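Local coordinates for ThermoDBP-single stranded DNA binding protein (Thermoproteus tenax, PDB 3TEK) that probably binds single-stranded DNA, standing in for the canonical single-stranded DNA-binding protein in the Thermoproteales, at residues T35-L40 and K98-E103. Sequence-based numbering, arbitrary orientation.
Sequences TSAGRL and KWFFEE
The carbonyl oxygen of S36 accepts the backbone N-H of L40 (S36 O to L40 N, 2.9 Å), closing the first turn of the short helix 37-41 and setting A37 at its start, against F100 and F101 of the long helix 83-108. S36 is the N-cap: its OG takes a weak capping bond from R39 N at 3.4 Å, a role that suits serine, whose short hydroxyl can fold back onto an amide of the first turn.

Across the contact A37 offers its methyl to both rings, with CB 3.9 Å from F100 CE2 and 4.0 Å from F101 CZ. Alanine fits here because a single methyl is small enough to touch both rings at once; the nearest CA atoms, those of A37 and F100, are 8.7 Å apart. The phenylalanines diverge at their first torsion. In F100, CG is anti to the backbone N (chi1 178°), and the buried ring also meets L110; in exposed F101, CG instead lies anti to the carbonyl carbon (chi1 -75°), which brings the far end of its ring, CZ, close to the A37 methyl.

This small apolar contact adds to the packing of T35, L40 and F100 on F116 of strand 116-124, which ties both segments to the four-stranded antiparallel sheet. The neighbouring rings also brace each other: F100 places its CD2 over the centre of the F101 ring, 3.7 Å above the plane.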
ATOM      1  N   THR A  35      10.233   6.890  -4.600  1.00 54.19           N
ATOM      2  CA  THR A  35      10.801   5.592  -4.966  1.00 53.23           C
ATOM      3  C   THR A  35      10.861   5.433  -6.487  1.00 52.81           C
ATOM      4  O   THR A  35      10.569   6.368  -7.217  1.00 53.52           O
ATOM      5  CB  THR A  35       9.999   4.444  -4.337  1.00 52.53           C
ATOM      6  OG1 THR A  35      10.647   3.193  -4.602  1.00 53.09           O
ATOM      7  CG2 THR A  35       8.580   4.409  -4.869  1.00 48.90           C
ATOM      8  N   SER A  36      11.254   4.261  -6.951  1.00 52.84           N
ATOM      9  CA  SER A  36      11.285   3.975  -8.380  1.00 54.71           C
ATOM     10  C   SER A  36      10.579   2.662  -8.549  1.00 54.24           C
ATOM     11  O   SER A  36      10.345   1.963  -7.541  1.00 51.31           O
ATOM     12  CB  SER A  36      12.722   3.851  -8.895  1.00 59.16           C
ATOM     13  OG  SER A  36      13.396   2.762  -8.276  1.00 60.74           O
ATOM     14  N   ALA A  37      10.238   2.343  -9.805  1.00 52.76           N
ATOM     15  CA  ALA A  37       9.549   1.087 -10.162  1.00 54.16           C
ATOM     16  C   ALA A  37      10.353  -0.150  -9.771  1.00 55.98           C
ATOM     17  O   ALA A  37       9.821  -1.073  -9.161  1.00 56.44           O
ATOM     18  CB  ALA A  37       9.218   1.041 -11.658  1.00 54.95           C
ATOM     19  N   GLY A  38      11.640  -0.157 -10.107  1.00 58.61           N
ATOM     20  CA  GLY A  38      12.527  -1.232  -9.710  1.00 58.46           C
ATOM     21  C   GLY A  38      12.525  -1.486  -8.202  1.00 60.98           C
ATOM     22  O   GLY A  38      12.487  -2.640  -7.763  1.00 61.68           O
ATOM     23  N   ARG A  39      12.598  -0.422  -7.407  1.00 59.91           N
ATOM     24  CA  ARG A  39      12.642  -0.560  -5.942  1.00 63.47           C
ATOM     25  C   ARG A  39      11.326  -1.043  -5.394  1.00 59.00           C
ATOM     26  O   ARG A  39      11.277  -1.920  -4.541  1.00 58.05           O
ATOM     27  CB  ARG A  39      12.952   0.771  -5.260  1.00 68.64           C
ATOM     28  CG  ARG A  39      14.366   1.294  -5.448  1.00 76.93           C
ATOM     29  CD  ARG A  39      14.573   2.580  -4.619  1.00 81.97           C
ATOM     30  NE  ARG A  39      14.029   2.489  -3.257  1.00 86.14           N
ATOM     31  CZ  ARG A  39      14.569   1.807  -2.248  1.00 91.86           C
ATOM     32  NH1 ARG A  39      15.700   1.120  -2.402  1.00 94.43           N
ATOM     33  NH2 ARG A  39      13.966   1.812  -1.061  1.00 92.99           N
ATOM     34  N   LEU A  40      10.252  -0.446  -5.887  1.00 55.74           N
ATOM     35  CA  LEU A  40       8.935  -0.682  -5.313  1.00 54.50           C
ATOM     36  C   LEU A  40       8.322  -1.997  -5.797  1.00 56.04           C
ATOM     37  O   LEU A  40       7.802  -2.776  -4.988  1.00 55.43           O
ATOM     38  CB  LEU A  40       7.992   0.480  -5.633  1.00 51.41           C
ATOM     39  CG  LEU A  40       6.556   0.322  -5.105  1.00 52.83           C
ATOM     40  CD1 LEU A  40       6.471   0.281  -3.566  1.00 49.48           C
ATOM     41  CD2 LEU A  40       5.700   1.438  -5.727  1.00 50.54           C
ATOM     42  N   LYS A  98      -0.261  -2.960 -12.133  1.00 54.64           N
ATOM     43  CA  LYS A  98      -0.954  -2.851 -13.418  1.00 55.06           C
ATOM     44  C   LYS A  98      -1.369  -1.397 -13.708  1.00 52.84           C
ATOM     45  O   LYS A  98      -1.170  -0.863 -14.798  1.00 52.77           O
ATOM     46  CB  LYS A  98      -2.191  -3.755 -13.423  1.00 57.76           C
ATOM     47  CG  LYS A  98      -2.828  -3.905 -14.814  1.00 63.13           C
ATOM     48  CD  LYS A  98      -3.838  -5.067 -14.894  1.00 68.14           C
ATOM     49  CE  LYS A  98      -5.295  -4.597 -14.892  1.00 71.37           C
ATOM     50  NZ  LYS A  98      -6.253  -5.673 -15.341  1.00 76.86           N
ATOM     51  N   TRP A  99      -1.990  -0.773 -12.729  1.00 49.84           N
ATOM     52  CA  TRP A  99      -2.304   0.636 -12.829  1.00 49.72           C
ATOM     53  C   TRP A  99      -1.052   1.480 -13.189  1.00 49.21           C
ATOM     54  O   TRP A  99      -1.142   2.358 -14.049  1.00 48.26           O
ATOM     55  CB  TRP A  99      -2.936   1.138 -11.528  1.00 49.26           C
ATOM     56  CG  TRP A  99      -3.078   2.587 -11.524  1.00 50.09           C
ATOM     57  CD1 TRP A  99      -4.052   3.308 -12.139  1.00 50.87           C
ATOM     58  CD2 TRP A  99      -2.192   3.531 -10.912  1.00 48.58           C
ATOM     59  NE1 TRP A  99      -3.831   4.654 -11.943  1.00 52.50           N
ATOM     60  CE2 TRP A  99      -2.696   4.820 -11.195  1.00 51.57           C
ATOM     61  CE3 TRP A  99      -1.029   3.411 -10.152  1.00 49.14           C
ATOM     62  CZ2 TRP A  99      -2.076   5.999 -10.731  1.00 51.29           C
ATOM     63  CZ3 TRP A  99      -0.417   4.567  -9.674  1.00 51.58           C
ATOM     64  CH2 TRP A  99      -0.935   5.847  -9.980  1.00 52.74           C
ATOM     65  N   PHE A 100       0.089   1.205 -12.548  1.00 47.12           N
ATOM     66  CA  PHE A 100       1.297   2.026 -12.768  1.00 47.27           C
ATOM     67  C   PHE A 100       1.824   1.864 -14.172  1.00 48.95           C
ATOM     68  O   PHE A 100       2.093   2.826 -14.852  1.00 47.77           O
ATOM     69  CB  PHE A 100       2.418   1.661 -11.814  1.00 47.55           C
ATOM     70  CG  PHE A 100       3.671   2.455 -12.045  1.00 47.60           C
ATOM     71  CD1 PHE A 100       3.768   3.762 -11.594  1.00 48.61           C
ATOM     72  CD2 PHE A 100       4.722   1.916 -12.755  1.00 49.85           C
ATOM     73  CE1 PHE A 100       4.937   4.523 -11.811  1.00 51.31           C
ATOM     74  CE2 PHE A 100       5.903   2.657 -12.999  1.00 51.85           C
ATOM     75  CZ  PHE A 100       6.012   3.964 -12.528  1.00 51.39           C
ATOM     76  N   PHE A 101       1.959   0.625 -14.612  1.00 50.82           N
ATOM     77  CA  PHE A 101       2.549   0.376 -15.905  1.00 53.56           C
ATOM     78  C   PHE A 101       1.600   0.624 -17.042  1.00 53.47           C
ATOM     79  O   PHE A 101       2.022   1.097 -18.079  1.00 57.15           O
ATOM     80  CB  PHE A 101       3.133  -1.025 -15.977  1.00 54.07           C
ATOM     81  CG  PHE A 101       4.404  -1.159 -15.226  1.00 55.87           C
ATOM     82  CD1 PHE A 101       5.570  -0.597 -15.726  1.00 56.54           C
ATOM     83  CD2 PHE A 101       4.439  -1.818 -13.995  1.00 56.25           C
ATOM     84  CE1 PHE A 101       6.759  -0.690 -15.029  1.00 58.30           C
ATOM     85  CE2 PHE A 101       5.629  -1.939 -13.299  1.00 57.48           C
ATOM     86  CZ  PHE A 101       6.793  -1.365 -13.805  1.00 57.96           C
ATOM     87  N   GLU A 102       0.324   0.321 -16.857  1.00 53.53           N
ATOM     88  CA  GLU A 102      -0.618   0.367 -17.973  1.00 54.60           C
ATOM     89  C   GLU A 102      -1.416   1.666 -18.063  1.00 54.56           C
ATOM     90  O   GLU A 102      -1.964   1.968 -19.125  1.00 52.41           O
ATOM     91  CB  GLU A 102      -1.570  -0.819 -17.923  1.00 56.97           C
ATOM     92  CG  GLU A 102      -0.850  -2.149 -18.024  1.00 59.87           C
ATOM     93  CD  GLU A 102      -1.775  -3.347 -18.189  1.00 61.75           C
ATOM     94  OE1 GLU A 102      -1.292  -4.482 -17.968  1.00 64.26           O
ATOM     95  OE2 GLU A 102      -2.965  -3.169 -18.538  1.00 63.93           O
ATOM     96  N   GLU A 103      -1.491   2.424 -16.966  1.00 52.61           N
ATOM     97  CA  GLU A 103      -2.206   3.692 -16.971  1.00 52.72           C
ATOM     98  C   GLU A 103      -1.291   4.871 -16.639  1.00 51.46           C
ATOM     99  O   GLU A 103      -1.197   5.810 -17.412  1.00 50.97           O
ATOM    100  CB  GLU A 103      -3.405   3.647 -16.023  1.00 55.49           C
ATOM    101  CG  GLU A 103      -4.531   2.733 -16.488  1.00 59.05           C
ATOM    102  CD  GLU A 103      -5.589   2.542 -15.416  1.00 65.57           C
ATOM    103  OE1 GLU A 103      -5.709   1.420 -14.866  1.00 71.53           O
ATOM    104  OE2 GLU A 103      -6.295   3.519 -15.100  1.00 69.32           O
TER